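Local structure of OmpT protein (Vibrio cholerae serotype O1, 6EHE) at residues G3-Y8 / A32-N37; G48-A53 / M60-H65; I222-I227 / V248-N253. The protein probably acts as a non-specific diffusion porin, a beta-barrel channel through which small hydrophilic solutes and ions cross the bacterial outer membrane. All coordinates share one frame; numbering follows the deposited sequence.

Contact 1 of 3, residues G3-Y8 / A32-N37; sequences GTVDFY and AGVDAN
With CG wedged between its own backbone N and carbonyl carbon (chi1 68°), Tyr8 lays its ring over Gly33. Gly33 CA sits over one face, 4.1 Å from the Tyr8 ring centroid and displaced toward the rim, a CH-pi contact made possible by the missing side chain. The ring then runs on toward Asp35, whose CB lies 4.1 Å from Tyr8 CE1, while the phenol oxygen is hydrogen-bonded to Glu51. On the sheet face shared with Val5, Phe7 and Ala36, Val34 has CG1 anti to its backbone N (chi1 -168°); this branch meets Val5 CG1 at 3.7 Å. Its other methyl, CG2, lies 4.0 Å from CD1 of Phe7, the two side chains running side by side.

Residues 3-8 and 32-37 belong to the first antiparallel hairpin of the porin barrel. Thr4-Asn37, Asp6-Asp35 and Tyr8-Gly33 are its hydrogen-bonded pairs, each closed by two backbone bonds. Asp35 O also accepts a hydrogen bond from a water 2.6 Å away; its backbone donor, Asp6 N, stands 36° out of the carbonyl plane. The same water accepts from Asn37 ND2 and bonds Thr4 OG1, tying together polar groups on the Tyr8 face. Asp6 and Phe7 contribute to a calcium site known for this protein, though no calcium is bound to this chain here. Asp6 OD2 and Asp35 OD2, like charges not in contact, are 5.0 Å apart, and Gln47 holds Asp35 OD1.

Contact 2 of 3, residues G48-A53 / M60-H65; sequences GKVEFA and MYVRNH. With C8E ((hydroxyethyloxy)tri(ethyloxy)octane), chain D.
A classic beta bulge interrupts the hairpin of strands 44-53 and 61-71, with Arg63 and Asn64 both facing Glu51. The evidence is a shared acceptor: Glu51 O receives Arg63 N at 2.7 Å and Asn64 N at 3.1 Å, and the register slips by one residue before Phe52 pairs with Val62. Arg63 is turned toward the facing strand. In the conformer given, Glu51 OE1 meets Arg63 NH1 in a salt bridge of 2.6 Å, with carboxylate and guanidinium planes 78° apart; a second arginine conformer makes its permanence doubtful. The arginine stem also packs on Ala53, CD lying 3.6 Å from Ala53 CB.

The opposite face, apart from His65, is apolar. Phe52 and Val62 lie side by side, CE1 to CG2 3.9 Å, and the bent chain of Met60 returns its CE to within 3.6 Å of Phe52 CB. A detergent chain passes Gly48 and comes up to the edge of the His65 ring, consistent with a lipid-facing surface.

Strand 24-39 flanks residues 48-53, with Val50 and Phe52 bonded through their backbones to Val34 and Ala32. On the polar face, Trp82 of strand 81-82 touches both Arg63 and Asn64, while Arg31 packs against Glu51.

Contact 3 of 3, residues I222-I227 / V248-N253; sequences IDEDAI and VMQEAN
Glu224 and Gln250 project from a non-hydrogen-bonded pair and run side by side in the same direction, their carboxylate and amide planes 39° apart. Both chains are extended beyond CG, which carries the flat groups clear of the backbone toward Arg103. That arginine forms a salt bridge with Glu224 OE2 and also touches Gln250 and Ala226. Beside this pair, Ile222 slants across Gln250, bringing CG2 to 4.0 Å from Gln250 CB, while its CG1 lies 4.1 Å from Ala252 CB. Ala226 and Val248 meet through their CB atoms at 3.9 Å.

The other face holds Asp223, Asp225, Met249 and Glu251. Met249 keeps a straight chain after CG, and its CE comes to 4.1 Å from Asp225 CB. Two backbone bonds close each of the pairs Asp223-Glu251 and Asp225-Met249, in the hairpin of strands 221-236 and 239-252 in the barrel wall.

The two sides thus differ chemically. On one, the buried Glu224 carboxylate is matched by arginine, joining the wall to the loop that carries Arg103. On the other, Asp223 OD2 and Glu251 OE1 stand 5.9 Å apart and Asn210 holds Asp225 OD1; the acids gathered here, with Glu212 near Asp223, may have slightly raised proton affinity.

In the fold
All three contacts are antiparallel pairings within one closed 16-stranded barrel, and each joins strands adjacent in sequence. Contacts 1 and 2 adjoin, their centres about 12 Å apart, because strands 24-39 and 44-53 are neighbours. Glu51 links Tyr8 of contact 1 with Arg63 at the bulge of contact 2: its OE2 lies 2.7 Å from Tyr8 OH, while its OE1 meets the arginine. Contact 3 lies on the other side of the chain's centre, its centre about 42 Å from that of contact 1 and about 34 Å from that of contact 2. The known calcium site involves contact 1, where the side chains of Ala32 and Trp319, another site residue, are about 4 Å apart.

Contact 1 of 3, residues G3-Y8 / A32-N37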
ATOM      1  N   GLY A   3      30.716  -2.115   3.420  1.00 73.54           N
ATOM      2  CA  GLY A   3      29.310  -2.421   3.444  1.00 57.71           C
ATOM      3  C   GLY A   3      28.809  -2.089   4.832  1.00 53.66           C
ATOM      4  O   GLY A   3      29.600  -1.829   5.743  1.00 52.58           O
ATOM      5  N   THR A   4      27.502  -2.104   5.015  1.00 46.24           N
ATOM      6  CA  THR A   4      26.923  -1.809   6.310  1.00 47.21           C
ATOM      7  C   THR A   4      26.002  -2.936   6.725  1.00 43.36           C
ATOM      8  O   THR A   4      25.464  -3.656   5.887  1.00 49.17           O
ATOM      9  CB  THR A   4      26.135  -0.498   6.276  1.00 53.58           C
ATOM     10  OG1 THR A   4      25.312  -0.477   5.099  1.00 48.34           O
ATOM     11  CG2 THR A   4      27.090   0.683   6.236  1.00 43.67           C
ATOM     12  N   VAL A   5      25.817  -3.076   8.027  1.00 43.93           N
ATOM     13  CA  VAL A   5      24.702  -3.832   8.579  1.00 41.18           C
ATOM     14  C   VAL A   5      23.899  -2.886   9.445  1.00 41.97           C
ATOM     15  O   VAL A   5      24.460  -2.181  10.286  1.00 49.71           O
ATOM     16  CB  VAL A   5      25.170  -5.048   9.385  1.00 40.17           C
ATOM     17  CG1 VAL A   5      23.962  -5.847   9.841  1.00 37.67           C
ATOM     18  CG2 VAL A   5      26.102  -5.892   8.519  1.00 39.94           C
ATOM     19  N   ASP A   6      22.598  -2.844   9.234  1.00 41.78           N
ATOM     20  CA  ASP A   6      21.755  -1.906   9.961  1.00 45.24           C
ATOM     21  C   ASP A   6      20.635  -2.703  10.607  1.00 45.74           C
ATOM     22  O   ASP A   6      19.818  -3.313   9.912  1.00 46.98           O
ATOM     23  CB  ASP A   6      21.229  -0.824   9.015  1.00 50.04           C
ATOM     24  CG  ASP A   6      20.187   0.079   9.660  1.00 65.83           C
ATOM     25  OD1 ASP A   6      20.362   0.484  10.839  1.00 63.52           O
ATOM     26  OD2 ASP A   6      19.189   0.398   8.958  1.00 70.50           O
ATOM     27  N   PHE A   7      20.628  -2.760  11.929  1.00 47.68           N
ATOM     28  CA  PHE A   7      19.437  -3.203  12.634  1.00 46.38           C
ATOM     29  C   PHE A   7      18.486  -2.024  12.721  1.00 52.44           C
ATOM     30  O   PHE A   7      18.904  -0.899  13.017  1.00 54.79           O
ATOM     31  CB  PHE A   7      19.778  -3.726  14.020  1.00 45.20           C
ATOM     32  CG  PHE A   7      20.737  -4.856  13.994  1.00 57.44           C
ATOM     33  CD1 PHE A   7      20.282  -6.167  14.022  1.00 55.85           C
ATOM     34  CD2 PHE A   7      22.109  -4.614  13.895  1.00 60.42           C
ATOM     35  CE1 PHE A   7      21.172  -7.218  13.980  1.00 55.82           C
ATOM     36  CE2 PHE A   7      23.014  -5.664  13.844  1.00 60.89           C
ATOM     37  CZ  PHE A   7      22.542  -6.967  13.884  1.00 62.05           C
ATOM     38  N   TYR A   8      17.221  -2.266  12.397  1.00 51.65           N
ATOM     39  CA  TYR A   8      16.237  -1.193  12.390  1.00 43.86           C
ATOM     40  C   TYR A   8      14.923  -1.757  12.893  1.00 45.90           C
ATOM     41  O   TYR A   8      14.724  -2.976  12.964  1.00 38.82           O
ATOM     42  CB  TYR A   8      16.055  -0.580  10.997  1.00 40.37           C
ATOM     43  CG  TYR A   8      15.400  -1.533  10.023  1.00 43.88           C
ATOM     44  CD1 TYR A   8      16.160  -2.360   9.211  1.00 42.62           C
ATOM     45  CD2 TYR A   8      14.016  -1.633   9.945  1.00 47.78           C
ATOM     46  CE1 TYR A   8      15.560  -3.240   8.324  1.00 48.31           C
ATOM     47  CE2 TYR A   8      13.403  -2.516   9.063  1.00 46.39           C
ATOM     48  CZ  TYR A   8      14.174  -3.317   8.255  1.00 50.50           C
ATOM     49  OH  TYR A   8      13.548  -4.205   7.389  1.00 43.16           O
ATOM     50  N   ALA A  32      10.696  -5.259  13.027  1.00 45.65           N
ATOM     51  CA  ALA A  32      12.118  -5.269  13.346  1.00 40.25           C
ATOM     52  C   ALA A  32      12.858  -5.980  12.224  1.00 42.40           C
ATOM     53  O   ALA A  32      12.323  -6.912  11.631  1.00 44.45           O
ATOM     54  CB  ALA A  32      12.392  -5.955  14.681  1.00 42.48           C
ATOM     55  N   GLY A  33      14.089  -5.562  11.941  1.00 42.96           N
ATOM     56  CA  GLY A  33      14.750  -6.143  10.787  1.00 41.91           C
ATOM     57  C   GLY A  33      16.229  -5.833  10.704  1.00 42.99           C
ATOM     58  O   GLY A  33      16.793  -5.096  11.520  1.00 40.25           O
ATOM     59  N   VAL A  34      16.838  -6.411   9.666  1.00 41.21           N
ATOM     60  CA  VAL A  34      18.260  -6.288   9.371  1.00 42.42           C
ATOM     61  C   VAL A  34      18.406  -5.929   7.903  1.00 41.02           C
ATOM     62  O   VAL A  34      17.814  -6.589   7.042  1.00 44.31           O
ATOM     63  CB  VAL A  34      19.032  -7.593   9.664  1.00 42.50           C
ATOM     64  CG1 VAL A  34      20.539  -7.347   9.623  1.00 38.77           C
ATOM     65  CG2 VAL A  34      18.635  -8.156  11.000  1.00 47.96           C
ATOM     66  N   ASP A  35      19.216  -4.912   7.615  1.00 38.00           N
ATOM     67  CA  ASP A  35      19.496  -4.473   6.255  1.00 39.74           C
ATOM     68  C   ASP A  35      21.002  -4.506   6.061  1.00 40.18           C
ATOM     69  O   ASP A  35      21.714  -3.664   6.611  1.00 40.90           O
ATOM     70  CB  ASP A  35      18.947  -3.070   6.029  1.00 43.35           C
ATOM     71  CG  ASP A  35      19.006  -2.659   4.588  1.00 47.32           C
ATOM     72  OD1 ASP A  35      19.343  -3.522   3.747  1.00 48.55           O
ATOM     73  OD2 ASP A  35      18.720  -1.477   4.293  1.00 56.16           O
ATOM     74  N   ALA A  36      21.506  -5.476   5.314  1.00 40.34           N
ATOM     75  CA  ALA A  36      22.933  -5.570   5.054  1.00 40.23           C
ATOM     76  C   ALA A  36      23.200  -5.193   3.613  1.00 42.43           C
ATOM     77  O   ALA A  36      22.506  -5.657   2.704  1.00 44.82           O
ATOM     78  CB  ALA A  36      23.469  -6.970   5.318  1.00 34.59           C
ATOM     79  N   ASN A  37      24.212  -4.376   3.408  1.00 43.15           N
ATOM     80  CA  ASN A  37      24.632  -3.977   2.080  1.00 42.32           C
ATOM     81  C   ASN A  37      26.126  -4.217   1.959  1.00 46.34           C
ATOM     82  O   ASN A  37      26.882  -3.928   2.886  1.00 47.35           O
ATOM     83  CB  ASN A  37      24.261  -2.534   1.838  1.00 43.92           C
ATOM     84  CG  ASN A  37      22.757  -2.319   1.923  1.00 46.63           C
ATOM     85  OD1 ASN A  37      22.036  -2.549   0.943  1.00 42.67           O
ATOM     86  ND2 ASN A  37      22.274  -1.906   3.100  1.00 35.70           N
TER
HETATM   87  O   HOH W   1      22.992  -1.677   5.451  1.00 43.25           O

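Contact 2 of 3, residues G48-A53 / M60-H65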
ATOM      1  N   GLY A  48      21.013  -7.806   1.425  1.00 40.56           N
ATOM      2  CA  GLY A  48      20.166  -8.794   2.044  1.00 37.12           C
ATOM      3  C   GLY A  48      19.396  -8.109   3.145  1.00 38.69           C
ATOM      4  O   GLY A  48      19.989  -7.544   4.067  1.00 37.38           O
ATOM      5  N   LYS A  49      18.073  -8.126   3.050  1.00 39.68           N
ATOM      6  CA  LYS A  49      17.239  -7.450   4.032  1.00 34.48           C
ATOM      7  C   LYS A  49      16.185  -8.423   4.505  1.00 35.45           C
ATOM      8  O   LYS A  49      15.594  -9.137   3.693  1.00 40.33           O
ATOM      9  CB  LYS A  49      16.588  -6.211   3.420  1.00 37.43           C
ATOM     10  CG  LYS A  49      15.832  -5.333   4.378  1.00 41.82           C
ATOM     11  CD  LYS A  49      15.397  -4.051   3.671  1.00 40.65           C
ATOM     12  CE  LYS A  49      14.555  -3.174   4.596  1.00 40.38           C
ATOM     13  NZ  LYS A  49      14.326  -1.815   4.013  1.00 52.60           N
ATOM     14  N   VAL A  50      15.962  -8.487   5.808  1.00 34.27           N
ATOM     15  CA  VAL A  50      14.870  -9.295   6.331  1.00 34.09           C
ATOM     16  C   VAL A  50      14.120  -8.487   7.380  1.00 38.22           C
ATOM     17  O   VAL A  50      14.731  -7.790   8.198  1.00 44.40           O
ATOM     18  CB  VAL A  50      15.362 -10.653   6.882  1.00 40.92           C
ATOM     19  CG1 VAL A  50      16.101 -10.484   8.188  1.00 42.84           C
ATOM     20  CG2 VAL A  50      14.189 -11.600   7.057  1.00 41.42           C
ATOM     21  N   GLU A  51      12.790  -8.532   7.313  1.00 37.75           N
ATOM     22  CA  GLU A  51      11.917  -7.780   8.207  1.00 41.34           C
ATOM     23  C   GLU A  51      10.870  -8.720   8.790  1.00 43.79           C
ATOM     24  O   GLU A  51      10.160  -9.411   8.039  1.00 39.13           O
ATOM     25  CB  GLU A  51      11.244  -6.626   7.452  1.00 39.34           C
ATOM     26  CG  GLU A  51      10.370  -5.711   8.277  1.00 44.42           C
ATOM     27  CD  GLU A  51       9.986  -4.470   7.487  1.00 47.60           C
ATOM     28  OE1 GLU A  51       8.803  -4.347   7.089  1.00 46.62           O
ATOM     29  OE2 GLU A  51      10.890  -3.643   7.222  1.00 42.95           O
ATOM     30  N   PHE A  52      10.785  -8.731  10.125  1.00 44.43           N
ATOM     31  CA  PHE A  52       9.819  -9.495  10.908  1.00 47.96           C
ATOM     32  C   PHE A  52       8.769  -8.563  11.497  1.00 53.32           C
ATOM     33  O   PHE A  52       9.114  -7.536  12.096  1.00 52.86           O
ATOM     34  CB  PHE A  52      10.493 -10.231  12.068  1.00 48.06           C
ATOM     35  CG  PHE A  52      11.729 -10.972  11.687  1.00 49.97           C
ATOM     36  CD1 PHE A  52      11.644 -12.259  11.179  1.00 45.30           C
ATOM     37  CD2 PHE A  52      12.977 -10.392  11.850  1.00 47.96           C
ATOM     38  CE1 PHE A  52      12.771 -12.943  10.821  1.00 46.92           C
ATOM     39  CE2 PHE A  52      14.123 -11.082  11.498  1.00 45.85           C
ATOM     40  CZ  PHE A  52      14.018 -12.358  10.981  1.00 48.00           C
ATOM     41  N   ALA A  53       7.501  -8.943  11.376  1.00 57.05           N
ATOM     42  CA  ALA A  53       6.398  -8.184  11.950  1.00 56.41           C
ATOM     43  C   ALA A  53       5.678  -9.004  13.016  1.00 63.73           C
ATOM     44  O   ALA A  53       5.987 -10.179  13.272  1.00 58.38           O
ATOM     45  CB  ALA A  53       5.408  -7.740  10.871  1.00 54.47           C
ATOM     46  N   MET A  60       4.596 -14.039  15.186  1.00 75.68           N
ATOM     47  CA  MET A  60       5.671 -13.276  14.570  1.00 71.72           C
ATOM     48  C   MET A  60       6.174 -13.985  13.323  1.00 64.39           C
ATOM     49  O   MET A  60       6.611 -15.138  13.392  1.00 67.44           O
ATOM     50  CB  MET A  60       6.798 -13.055  15.566  1.00 75.24           C
ATOM     51  CG  MET A  60       6.510 -11.884  16.448  1.00 77.38           C
ATOM     52  SD  MET A  60       8.027 -10.991  16.815  1.00102.07           S
ATOM     53  CE  MET A  60       8.762 -10.850  15.184  1.00 64.65           C
ATOM     54  N   TYR A  61       6.149 -13.276  12.199  1.00 56.18           N
ATOM     55  CA  TYR A  61       6.379 -13.851  10.888  1.00 49.84           C
ATOM     56  C   TYR A  61       7.389 -13.002  10.127  1.00 51.00           C
ATOM     57  O   TYR A  61       7.823 -11.942  10.581  1.00 51.03           O
ATOM     58  CB  TYR A  61       5.067 -13.950  10.094  1.00 55.93           C
ATOM     59  CG  TYR A  61       4.470 -12.595   9.778  1.00 57.83           C
ATOM     60  CD1 TYR A  61       4.000 -11.785  10.796  1.00 57.56           C
ATOM     61  CD2 TYR A  61       4.389 -12.120   8.468  1.00 49.37           C
ATOM     62  CE1 TYR A  61       3.472 -10.558  10.545  1.00 59.30           C
ATOM     63  CE2 TYR A  61       3.852 -10.872   8.206  1.00 50.86           C
ATOM     64  CZ  TYR A  61       3.395 -10.097   9.258  1.00 57.39           C
ATOM     65  OH  TYR A  61       2.859  -8.840   9.066  1.00 64.07           O
ATOM     66  N   VAL A  62       7.768 -13.484   8.953  1.00 45.09           N
ATOM     67  CA  VAL A  62       8.671 -12.763   8.068  1.00 46.51           C
ATOM     68  C   VAL A  62       7.819 -11.895   7.147  1.00 47.78           C
ATOM     69  O   VAL A  62       7.132 -12.399   6.253  1.00 55.33           O
ATOM     70  CB  VAL A  62       9.556 -13.729   7.269  1.00 39.78           C
ATOM     71  CG1 VAL A  62      10.470 -12.974   6.386  1.00 40.47           C
ATOM     72  CG2 VAL A  62      10.358 -14.588   8.209  1.00 51.42           C
ATOM     73  N   ARG A  63       7.845 -10.584   7.361  1.00 46.28           N
ATOM     74  CA  ARG A  63       7.016  -9.750   6.507  0.54 45.76           C
ATOM     75  C   ARG A  63       7.705  -9.424   5.193  1.00 42.68           C
ATOM     76  O   ARG A  63       7.015  -9.268   4.178  1.00 42.61           O
ATOM     77  CB  ARG A  63       6.597  -8.468   7.226  0.54 47.68           C
ATOM     78  CG  ARG A  63       5.216  -7.984   6.776  0.54 51.42           C
ATOM     79  CD  ARG A  63       4.806  -6.720   7.498  0.54 52.21           C
ATOM     80  NE  ARG A  63       5.620  -5.587   7.086  0.54 48.63           N
ATOM     81  CZ  ARG A  63       5.609  -4.405   7.685  0.54 46.60           C
ATOM     82  NH1 ARG A  63       6.377  -3.430   7.231  0.54 45.47           N
ATOM     83  NH2 ARG A  63       4.832  -4.200   8.733  0.54 49.91           N
ATOM     84  N   ASN A  64       9.043  -9.384   5.168  1.00 42.92           N
ATOM     85  CA  ASN A  64       9.796  -9.142   3.934  1.00 37.85           C
ATOM     86  C   ASN A  64      11.117  -9.908   3.981  1.00 38.89           C
ATOM     87  O   ASN A  64      11.746  -9.989   5.035  1.00 38.29           O
ATOM     88  CB  ASN A  64      10.100  -7.643   3.757  1.00 43.44           C
ATOM     89  CG  ASN A  64       9.033  -6.884   2.962  1.00 46.04           C
ATOM     90  OD1 ASN A  64       9.362  -6.150   2.032  1.00 44.55           O
ATOM     91  ND2 ASN A  64       7.766  -7.052   3.322  1.00 48.25           N
ATOM     92  N   HIS A  65      11.547 -10.453   2.844  1.00 36.87           N
ATOM     93  CA  HIS A  65      12.927 -10.919   2.734  1.00 37.51           C
ATOM     94  C   HIS A  65      13.374 -10.707   1.307  1.00 37.55           C
ATOM     95  O   HIS A  65      12.705 -11.153   0.368  1.00 38.42           O
ATOM     96  CB  HIS A  65      13.124 -12.388   3.151  1.00 35.62           C
ATOM     97  CG  HIS A  65      12.348 -13.374   2.334  1.00 38.65           C
ATOM     98  ND1 HIS A  65      12.751 -13.782   1.082  1.00 41.88           N
ATOM     99  CD2 HIS A  65      11.203 -14.056   2.605  1.00 37.11           C
ATOM    100  CE1 HIS A  65      11.888 -14.669   0.607  1.00 43.08           C
ATOM    101  NE2 HIS A  65      10.941 -14.855   1.515  1.00 44.21           N
TER
HETATM  102  C1  C8E D 403      20.126 -10.779   6.100  1.00 38.87           C
HETATM  103  C2  C8E D 403      19.028 -11.541   5.333  1.00 38.79           C
HETATM  104  C3  C8E D 403      19.359 -11.918   3.886  1.00 42.86           C
HETATM  105  C4  C8E D 403      18.112 -12.095   3.002  1.00 42.72           C
HETATM  106  C5  C8E D 403      18.166 -13.300   2.048  1.00 42.59           C
HETATM  107  C6  C8E D 403      16.753 -13.758   1.661  1.00 45.76           C
HETATM  108  C7  C8E D 403      16.701 -14.531   0.334  1.00 48.65           C
HETATM  109  C8  C8E D 403      15.505 -14.094  -0.532  1.00 55.28           C
HETATM  110  O9  C8E D 403      14.908 -15.188  -1.219  1.00 64.60           O

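Contact 3 of 3, residues I222-I227 / V248-N253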
ATOM      1  N   ILE A 222     -16.348  -6.250 -12.793  1.00 34.75           N
ATOM      2  CA  ILE A 222     -16.567  -5.064 -11.980  1.00 35.35           C
ATOM      3  C   ILE A 222     -15.549  -4.008 -12.378  1.00 35.77           C
ATOM      4  O   ILE A 222     -14.344  -4.268 -12.362  1.00 34.72           O
ATOM      5  CB  ILE A 222     -16.475  -5.399 -10.487  1.00 37.84           C
ATOM      6  CG1 ILE A 222     -17.617  -6.334 -10.136  1.00 38.00           C
ATOM      7  CG2 ILE A 222     -16.496  -4.151  -9.618  1.00 35.47           C
ATOM      8  CD1 ILE A 222     -17.558  -6.822  -8.746  1.00 41.53           C
ATOM      9  N   ASP A 223     -16.033  -2.837 -12.779  1.00 36.36           N
ATOM     10  CA  ASP A 223     -15.172  -1.700 -13.069  1.00 36.94           C
ATOM     11  C   ASP A 223     -15.210  -0.754 -11.880  1.00 37.77           C
ATOM     12  O   ASP A 223     -16.250  -0.597 -11.248  1.00 41.06           O
ATOM     13  CB  ASP A 223     -15.634  -0.967 -14.330  1.00 38.28           C
ATOM     14  CG  ASP A 223     -15.778  -1.888 -15.518  1.00 41.29           C
ATOM     15  OD1 ASP A 223     -14.757  -2.199 -16.159  1.00 44.34           O
ATOM     16  OD2 ASP A 223     -16.923  -2.321 -15.791  1.00 58.02           O
ATOM     17  N   GLU A 224     -14.078  -0.133 -11.574  1.00 36.90           N
ATOM     18  CA  GLU A 224     -13.945   0.754 -10.426  1.00 39.78           C
ATOM     19  C   GLU A 224     -13.263   2.022 -10.888  1.00 38.67           C
ATOM     20  O   GLU A 224     -12.241   1.959 -11.580  1.00 42.48           O
ATOM     21  CB  GLU A 224     -13.103   0.139  -9.311  1.00 35.87           C
ATOM     22  CG  GLU A 224     -13.404  -1.297  -8.965  1.00 37.55           C
ATOM     23  CD  GLU A 224     -12.619  -1.746  -7.743  1.00 41.94           C
ATOM     24  OE1 GLU A 224     -11.370  -1.699  -7.782  1.00 46.39           O
ATOM     25  OE2 GLU A 224     -13.241  -2.102  -6.715  1.00 48.40           O
ATOM     26  N   ASP A 225     -13.811   3.160 -10.501  1.00 35.97           N
ATOM     27  CA  ASP A 225     -13.158   4.429 -10.754  1.00 33.03           C
ATOM     28  C   ASP A 225     -13.044   5.132  -9.426  1.00 34.91           C
ATOM     29  O   ASP A 225     -14.020   5.199  -8.673  1.00 40.82           O
ATOM     30  CB  ASP A 225     -13.933   5.274 -11.759  1.00 43.12           C
ATOM     31  CG  ASP A 225     -13.878   4.695 -13.131  1.00 51.39           C
ATOM     32  OD1 ASP A 225     -12.893   4.993 -13.849  1.00 58.31           O
ATOM     33  OD2 ASP A 225     -14.788   3.897 -13.465  1.00 51.63           O
ATOM     34  N   ALA A 226     -11.860   5.647  -9.135  1.00 32.12           N
ATOM     35  CA  ALA A 226     -11.576   6.151  -7.809  1.00 30.62           C
ATOM     36  C   ALA A 226     -10.790   7.430  -7.938  1.00 33.03           C
ATOM     37  O   ALA A 226      -9.861   7.522  -8.747  1.00 35.04           O
ATOM     38  CB  ALA A 226     -10.762   5.140  -6.997  1.00 29.50           C
ATOM     39  N   ILE A 227     -11.131   8.390  -7.105  1.00 33.48           N
ATOM     40  CA  ILE A 227     -10.360   9.611  -6.986  1.00 32.40           C
ATOM     41  C   ILE A 227     -10.050   9.842  -5.518  1.00 36.75           C
ATOM     42  O   ILE A 227     -10.897   9.610  -4.646  1.00 36.22           O
ATOM     43  CB  ILE A 227     -11.111  10.813  -7.589  1.00 40.76           C
ATOM     44  CG1 ILE A 227     -10.299  12.099  -7.406  1.00 37.43           C
ATOM     45  CG2 ILE A 227     -12.518  10.920  -6.980  1.00 40.15           C
ATOM     46  CD1 ILE A 227     -10.937  13.311  -8.034  1.00 46.04           C
ATOM     47  N   VAL A 248     -14.891   6.149  -4.491  1.00 33.76           N
ATOM     48  CA  VAL A 248     -14.747   5.085  -5.470  1.00 37.82           C
ATOM     49  C   VAL A 248     -16.121   4.577  -5.859  1.00 39.23           C
ATOM     50  O   VAL A 248     -17.008   4.436  -5.013  1.00 38.24           O
ATOM     51  CB  VAL A 248     -13.820   3.942  -4.975  1.00 33.99           C
ATOM     52  CG1 VAL A 248     -13.274   4.232  -3.640  1.00 28.53           C
ATOM     53  CG2 VAL A 248     -14.467   2.592  -5.050  1.00 33.61           C
ATOM     54  N   MET A 249     -16.311   4.347  -7.154  1.00 41.17           N
ATOM     55  CA  MET A 249     -17.546   3.765  -7.650  1.00 44.72           C
ATOM     56  C   MET A 249     -17.223   2.473  -8.371  1.00 38.15           C
ATOM     57  O   MET A 249     -16.250   2.392  -9.127  1.00 42.00           O
ATOM     58  CB  MET A 249     -18.335   4.725  -8.547  1.00 48.70           C
ATOM     59  CG  MET A 249     -17.621   5.302  -9.737  1.00 56.95           C
ATOM     60  SD  MET A 249     -18.667   6.545 -10.576  1.00 77.40           S
ATOM     61  CE  MET A 249     -17.570   7.104 -11.887  1.00 59.47           C
ATOM     62  N   GLN A 250     -18.001   1.452  -8.071  1.00 37.42           N
ATOM     63  CA  GLN A 250     -17.885   0.139  -8.671  1.00 39.97           C
ATOM     64  C   GLN A 250     -19.164  -0.114  -9.444  1.00 42.44           C
ATOM     65  O   GLN A 250     -20.263   0.170  -8.953  1.00 50.10           O
ATOM     66  CB  GLN A 250     -17.662  -0.932  -7.595  1.00 40.18           C
ATOM     67  CG  GLN A 250     -16.830  -0.401  -6.399  1.00 45.28           C
ATOM     68  CD  GLN A 250     -16.701  -1.378  -5.238  1.00 46.65           C
ATOM     69  OE1 GLN A 250     -15.782  -2.207  -5.208  1.00 50.75           O
ATOM     70  NE2 GLN A 250     -17.611  -1.279  -4.268  1.00 51.22           N
ATOM     71  N   GLU A 251     -19.014  -0.606 -10.662  1.00 37.97           N
ATOM     72  CA  GLU A 251     -20.137  -0.878 -11.537  1.00 43.43           C
ATOM     73  C   GLU A 251     -19.947  -2.288 -12.044  1.00 40.70           C
ATOM     74  O   GLU A 251     -18.932  -2.584 -12.677  1.00 44.68           O
ATOM     75  CB  GLU A 251     -20.207   0.138 -12.676  1.00 40.42           C
ATOM     76  CG  GLU A 251     -20.436   1.549 -12.160  1.00 47.99           C
ATOM     77  CD  GLU A 251     -20.751   2.528 -13.285  1.00 68.30           C
ATOM     78  OE1 GLU A 251     -20.439   2.189 -14.451  1.00 64.79           O
ATOM     79  OE2 GLU A 251     -21.314   3.623 -13.007  1.00 67.87           O
ATOM     80  N   ALA A 252     -20.876  -3.165 -11.691  1.00 46.33           N
ATOM     81  CA  ALA A 252     -20.838  -4.552 -12.112  1.00 41.94           C
ATOM     82  C   ALA A 252     -21.544  -4.695 -13.451  1.00 42.83           C
ATOM     83  O   ALA A 252     -22.505  -3.986 -13.744  1.00 44.46           O
ATOM     84  CB  ALA A 252     -21.497  -5.435 -11.061  1.00 44.68           C
ATOM     85  N   ASN A 253     -21.040  -5.608 -14.276  1.00 40.10           N
ATOM     86  CA  ASN A 253     -21.632  -5.809 -15.585  1.00 45.17           C
ATOM     87  C   ASN A 253     -23.049  -6.349 -15.484  1.00 52.30           C
ATOM     88  O   ASN A 253     -23.794  -6.297 -16.468  1.00 51.51           O
ATOM     89  CB  ASN A 253     -20.778  -6.756 -16.414  1.00 40.16           C
ATOM     90  CG  ASN A 253     -20.758  -8.144 -15.853  1.00 40.79           C
ATOM     91  OD1 ASN A 253     -20.783  -8.333 -14.636  1.00 39.42           O
ATOM     92  ND2 ASN A 253     -20.716  -9.138 -16.735  1.00 40.89           N
TER